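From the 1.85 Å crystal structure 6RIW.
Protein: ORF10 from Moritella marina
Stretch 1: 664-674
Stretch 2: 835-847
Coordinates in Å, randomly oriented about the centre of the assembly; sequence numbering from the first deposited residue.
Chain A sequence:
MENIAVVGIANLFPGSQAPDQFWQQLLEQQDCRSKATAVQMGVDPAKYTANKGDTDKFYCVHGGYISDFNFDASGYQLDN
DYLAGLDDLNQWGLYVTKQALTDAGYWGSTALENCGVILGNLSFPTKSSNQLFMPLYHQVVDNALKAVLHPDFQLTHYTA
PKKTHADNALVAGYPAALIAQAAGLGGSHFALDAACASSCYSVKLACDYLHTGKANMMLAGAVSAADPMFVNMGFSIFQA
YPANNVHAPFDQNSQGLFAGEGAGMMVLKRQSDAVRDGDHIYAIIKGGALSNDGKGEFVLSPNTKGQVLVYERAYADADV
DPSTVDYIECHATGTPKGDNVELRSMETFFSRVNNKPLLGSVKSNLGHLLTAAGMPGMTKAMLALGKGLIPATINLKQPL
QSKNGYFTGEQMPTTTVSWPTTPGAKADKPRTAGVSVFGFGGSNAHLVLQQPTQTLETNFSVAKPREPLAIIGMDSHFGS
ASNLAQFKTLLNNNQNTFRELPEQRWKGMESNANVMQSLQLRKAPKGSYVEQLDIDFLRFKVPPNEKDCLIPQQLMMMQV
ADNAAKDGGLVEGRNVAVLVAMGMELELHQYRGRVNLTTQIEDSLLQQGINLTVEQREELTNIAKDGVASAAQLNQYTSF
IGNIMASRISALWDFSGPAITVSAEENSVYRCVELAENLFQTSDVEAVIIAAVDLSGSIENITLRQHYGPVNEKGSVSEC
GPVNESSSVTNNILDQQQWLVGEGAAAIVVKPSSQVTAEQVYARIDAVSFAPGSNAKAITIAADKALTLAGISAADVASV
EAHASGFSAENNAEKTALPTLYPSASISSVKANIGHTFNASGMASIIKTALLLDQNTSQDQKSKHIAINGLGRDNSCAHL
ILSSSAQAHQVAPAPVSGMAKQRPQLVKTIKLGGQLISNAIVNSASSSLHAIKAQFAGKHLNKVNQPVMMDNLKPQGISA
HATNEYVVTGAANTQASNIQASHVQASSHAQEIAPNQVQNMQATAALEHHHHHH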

# COMPACT_ATOMS: atom_id res chain seq x y z
N ALA A 664 -6.92 -3.39 2.42
CA ALA A 664 -8.35 -3.44 2.14
C ALA A 664 -9.11 -2.91 3.35
O ALA A 664 -10.14 -3.46 3.75
CB ALA A 664 -8.82 -4.85 1.77
N GLU A 665 -8.58 -1.85 3.97
CA GLU A 665 -9.19 -1.16 5.13
C GLU A 665 -9.33 -2.19 6.27
O GLU A 665 -8.41 -2.99 6.50
CB GLU A 665 -10.49 -0.49 4.69
CG GLU A 665 -10.30 0.56 3.57
CD GLU A 665 -9.26 1.61 3.92
OE1 GLU A 665 -9.20 2.02 5.11
OE2 GLU A 665 -8.47 2.01 3.02
N GLU A 666 -10.45 -2.19 7.01
CA GLU A 666 -10.54 -3.11 8.14
C GLU A 666 -10.46 -4.56 7.70
O GLU A 666 -10.05 -5.42 8.49
CB GLU A 666 -11.84 -2.87 8.93
CG GLU A 666 -11.86 -1.54 9.70
CD GLU A 666 -12.53 -0.41 8.90
OE1 GLU A 666 -12.35 -0.34 7.66
OE2 GLU A 666 -13.22 0.44 9.52
N ASN A 667 -10.85 -4.87 6.46
CA ASN A 667 -10.79 -6.24 5.96
C ASN A 667 -9.42 -6.61 5.38
O ASN A 667 -9.30 -7.66 4.73
CB ASN A 667 -11.91 -6.47 4.94
CG ASN A 667 -13.26 -6.71 5.62
OD1 ASN A 667 -13.33 -7.35 6.67
ND2 ASN A 667 -14.32 -6.14 5.07
N SER A 668 -8.38 -5.82 5.63
CA SER A 668 -7.06 -6.13 5.08
C SER A 668 -6.60 -7.55 5.43
O SER A 668 -6.13 -8.29 4.56
CB SER A 668 -6.04 -5.12 5.60
OG SER A 668 -6.29 -3.81 5.12
N VAL A 669 -6.70 -7.93 6.71
CA VAL A 669 -6.20 -9.25 7.12
C VAL A 669 -7.02 -10.37 6.49
O VAL A 669 -6.47 -11.40 6.08
CB VAL A 669 -6.18 -9.36 8.65
CG1 VAL A 669 -5.91 -10.84 9.08
CG2 VAL A 669 -5.10 -8.45 9.25
N TYR A 670 -8.34 -10.21 6.42
CA TYR A 670 -9.15 -11.27 5.82
C TYR A 670 -8.90 -11.41 4.32
O TYR A 670 -8.92 -12.53 3.80
CB TYR A 670 -10.64 -11.02 6.13
CG TYR A 670 -10.94 -10.90 7.63
CD1 TYR A 670 -10.23 -11.65 8.55
CD2 TYR A 670 -11.91 -10.02 8.11
CE1 TYR A 670 -10.48 -11.55 9.93
CE2 TYR A 670 -12.17 -9.91 9.49
CZ TYR A 670 -11.46 -10.68 10.38
OH TYR A 670 -11.72 -10.56 11.74
N ARG A 671 -8.61 -10.31 3.61
CA ARG A 671 -8.18 -10.46 2.23
C ARG A 671 -6.83 -11.18 2.13
O ARG A 671 -6.59 -11.90 1.15
CB ARG A 671 -8.11 -9.11 1.52
CG ARG A 671 -9.48 -8.43 1.30
CD ARG A 671 -10.36 -9.15 0.26
NE ARG A 671 -11.63 -8.43 0.06
CZ ARG A 671 -12.67 -8.92 -0.63
NH1 ARG A 671 -13.78 -8.19 -0.76
NH2 ARG A 671 -12.60 -10.13 -1.20
N CYS A 672 -5.93 -11.00 3.11
CA CYS A 672 -4.68 -11.76 3.12
C CYS A 672 -4.93 -13.24 3.31
O CYS A 672 -4.22 -14.09 2.73
CB CYS A 672 -3.75 -11.26 4.24
SG CYS A 672 -2.99 -9.65 3.93
N VAL A 673 -5.87 -13.60 4.18
CA VAL A 673 -6.19 -15.01 4.37
C VAL A 673 -6.66 -15.62 3.05
O VAL A 673 -6.22 -16.71 2.65
CB VAL A 673 -7.24 -15.16 5.48
CG1 VAL A 673 -7.73 -16.61 5.59
CG2 VAL A 673 -6.68 -14.66 6.84
N GLU A 674 -7.56 -14.92 2.35
CA GLU A 674 -8.04 -15.36 1.04
C GLU A 674 -6.90 -15.47 0.04
O GLU A 674 -6.80 -16.45 -0.71
CB GLU A 674 -9.09 -14.38 0.52
CG GLU A 674 -9.57 -14.63 -0.92
CD GLU A 674 -10.69 -13.66 -1.33
OE1 GLU A 674 -10.51 -12.41 -1.25
OE2 GLU A 674 -11.77 -14.15 -1.71
N GLY A 835 -9.16 -2.63 22.08
CA GLY A 835 -9.59 -1.51 21.25
C GLY A 835 -9.62 -1.84 19.75
O GLY A 835 -9.40 -2.97 19.32
N HIS A 836 -9.93 -0.82 18.94
CA HIS A 836 -10.12 -0.98 17.50
C HIS A 836 -8.79 -0.71 16.81
O HIS A 836 -8.32 0.43 16.80
CB HIS A 836 -11.18 -0.00 17.00
CG HIS A 836 -11.74 -0.34 15.65
ND1 HIS A 836 -10.99 -0.93 14.66
CD2 HIS A 836 -12.99 -0.19 15.14
CE1 HIS A 836 -11.75 -1.14 13.59
NE2 HIS A 836 -12.97 -0.69 13.85
N THR A 837 -8.17 -1.74 16.23
CA THR A 837 -6.86 -1.56 15.60
C THR A 837 -6.95 -1.45 14.08
O THR A 837 -5.95 -1.65 13.38
CB THR A 837 -5.90 -2.68 16.04
OG1 THR A 837 -6.40 -3.96 15.62
CG2 THR A 837 -5.76 -2.69 17.58
N PHE A 838 -8.15 -1.14 13.56
CA PHE A 838 -8.38 -0.76 12.17
C PHE A 838 -7.72 -1.68 11.15
O PHE A 838 -8.20 -2.80 10.93
CB PHE A 838 -8.01 0.73 12.03
CG PHE A 838 -9.04 1.59 12.72
CD1 PHE A 838 -10.31 1.74 12.13
CD2 PHE A 838 -8.84 2.07 14.01
CE1 PHE A 838 -11.32 2.45 12.80
CE2 PHE A 838 -9.86 2.77 14.70
CZ PHE A 838 -11.08 2.95 14.09
N ASN A 839 -6.63 -1.26 10.50
CA ASN A 839 -6.11 -2.15 9.45
C ASN A 839 -5.55 -3.46 9.99
O ASN A 839 -5.39 -4.42 9.23
CB ASN A 839 -5.05 -1.42 8.63
CG ASN A 839 -5.66 -0.26 7.86
OD1 ASN A 839 -6.60 -0.46 7.12
ND2 ASN A 839 -5.13 0.95 8.04
N ALA A 840 -5.24 -3.54 11.28
CA ALA A 840 -4.82 -4.80 11.88
C ALA A 840 -5.96 -5.52 12.61
O ALA A 840 -5.72 -6.55 13.24
CB ALA A 840 -3.66 -4.53 12.86
N SER A 841 -7.20 -5.00 12.56
CA SER A 841 -8.25 -5.53 13.43
C SER A 841 -8.58 -6.99 13.13
O SER A 841 -8.97 -7.74 14.04
CB SER A 841 -9.53 -4.69 13.33
OG SER A 841 -9.95 -4.56 11.98
N GLY A 842 -8.49 -7.41 11.87
CA GLY A 842 -8.73 -8.82 11.57
C GLY A 842 -7.75 -9.76 12.25
O GLY A 842 -8.10 -10.88 12.62
N MET A 843 -6.50 -9.31 12.44
CA MET A 843 -5.51 -10.15 13.10
C MET A 843 -5.81 -10.31 14.59
O MET A 843 -5.69 -11.41 15.14
CB MET A 843 -4.10 -9.58 12.89
CG MET A 843 -2.97 -10.55 13.23
SD MET A 843 -3.03 -12.07 12.27
CE MET A 843 -2.52 -11.44 10.65
N ALA A 844 -6.21 -9.23 15.27
CA ALA A 844 -6.61 -9.35 16.67
C ALA A 844 -7.73 -10.38 16.84
O ALA A 844 -7.68 -11.20 17.77
CB ALA A 844 -7.07 -7.99 17.22
N SER A 845 -8.74 -10.34 15.98
CA SER A 845 -9.86 -11.29 16.10
C SER A 845 -9.41 -12.72 15.84
O SER A 845 -9.86 -13.65 16.52
CB SER A 845 -10.97 -10.93 15.12
OG SER A 845 -11.45 -9.63 15.35
N ILE A 846 -8.60 -12.92 14.80
CA ILE A 846 -8.14 -14.28 14.47
C ILE A 846 -7.31 -14.84 15.61
O ILE A 846 -7.47 -16.00 16.02
CB ILE A 846 -7.37 -14.27 13.15
CG1 ILE A 846 -8.35 -14.16 11.97
CG2 ILE A 846 -6.50 -15.56 13.02
CD1 ILE A 846 -7.66 -13.97 10.58
N ILE A 847 -6.41 -14.02 16.17
CA ILE A 847 -5.51 -14.54 17.20
C ILE A 847 -6.27 -14.83 18.50
O ILE A 847 -6.04 -15.87 19.14
CB ILE A 847 -4.33 -13.59 17.42
CG1 ILE A 847 -3.43 -13.66 16.17
CG2 ILE A 847 -3.55 -13.95 18.72
CD1 ILE A 847 -2.17 -12.82 16.28
O HOH W 1 -5.81 -0.58 4.33
O HOH W 2 -7.26 2.89 6.62
O HOH W 3 -7.52 -6.19 9.18
O HOH W 4 -14.77 -0.51 11.62
O HOH W 5 -13.62 -9.02 12.86

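What does Val-669 rest on when it points at the other stretch? It covers the largest area of any residue here, 85 Å², and its CA-to-CB bond is directed toward the second helix, just where that helix carries Gly-842. The CA atoms of Val-669 and Gly-842 are 5.1 Å apart, and the valine methyls reach the backbone itself: Val-669 CG2 is 3.6 Å from Met-843 N, and Val-669 CG1 is 3.8 Å from Gly-842 C. The absence of a side chain makes this possible, since a CB built on Gly-842 would lie 2.9 Å from Val-669 CB, a clash, and a tight 3.1 Å from Tyr-670 CE1. With that space left open, the helix axes approach to 8.3 Å at an angle of 69°.

Which side chains complete the apolar part of the contact? Val-669 CG1 meets both Met-843 CE, at 3.8 Å, and Ile-846 CD1, at 3.9 Å. The same isoleucine methyl also touches Val-673 CG2 at 3.9 Å and Tyr-670 CE1 at 3.8 Å, so that Ile-846 CD1 gathers three residues of the first helix around one atom; it sits at the edge of the tyrosine ring, near its plane. Tyr-670 starts out sideways, but its end comes nearer, and its OH lies 3.5 Å from both Gly-842 CA and Ser-845 CB.

How does Glu-666, with 79 Å² covered, face the second stretch without a direct hydrogen bond? Its backbone packs against the turn before the helix, with Glu-666 CA 3.7 Å from Phe-838 O, while its side chain runs past two rings at their edges: Glu-666 CG is 3.9 Å from His-836 CE1, and Glu-666 OE2 is 4.1 Å from Phe-838 CD1. Water 4 then links the polar ends, 2.8 Å from Glu-666 OE2, to which it donates, and 2.9 Å from His-836 NE2. The histidine is held from its other nitrogen as well, because Phe-838 N donates to His-836 ND1 over 3.1 Å.

Why does Asn-839, covering 74 Å², depend on water? Its OD1 comes within 3.2 Å of Glu-665 O, but both atoms are acceptors and cannot bond to each other. Water 1 serves the amide oxygen instead, donating to Asn-839 OD1 at 2.9 Å and accepting from Glu-665 N at 3.1 Å. Water 2 accepts from Asn-839 ND2 at 3.2 Å and donates to Glu-665 OE1 at 2.6 Å, so both ends of the asparagine amide are bridged to the same glutamate. Glu-665 O has its own donors, Ser-668 N at 3.0 Å and Ser-668 OG at 2.7 Å. Water 3 joins the backbones, donating to Glu-666 O at 2.7 Å and Asn-839 O at 2.8 Å while accepting from Val-669 N and Gly-842 N, each 3.1 Å from its oxygen. With no direct hydrogen bond crossing the contact, these waters carry its polar connections.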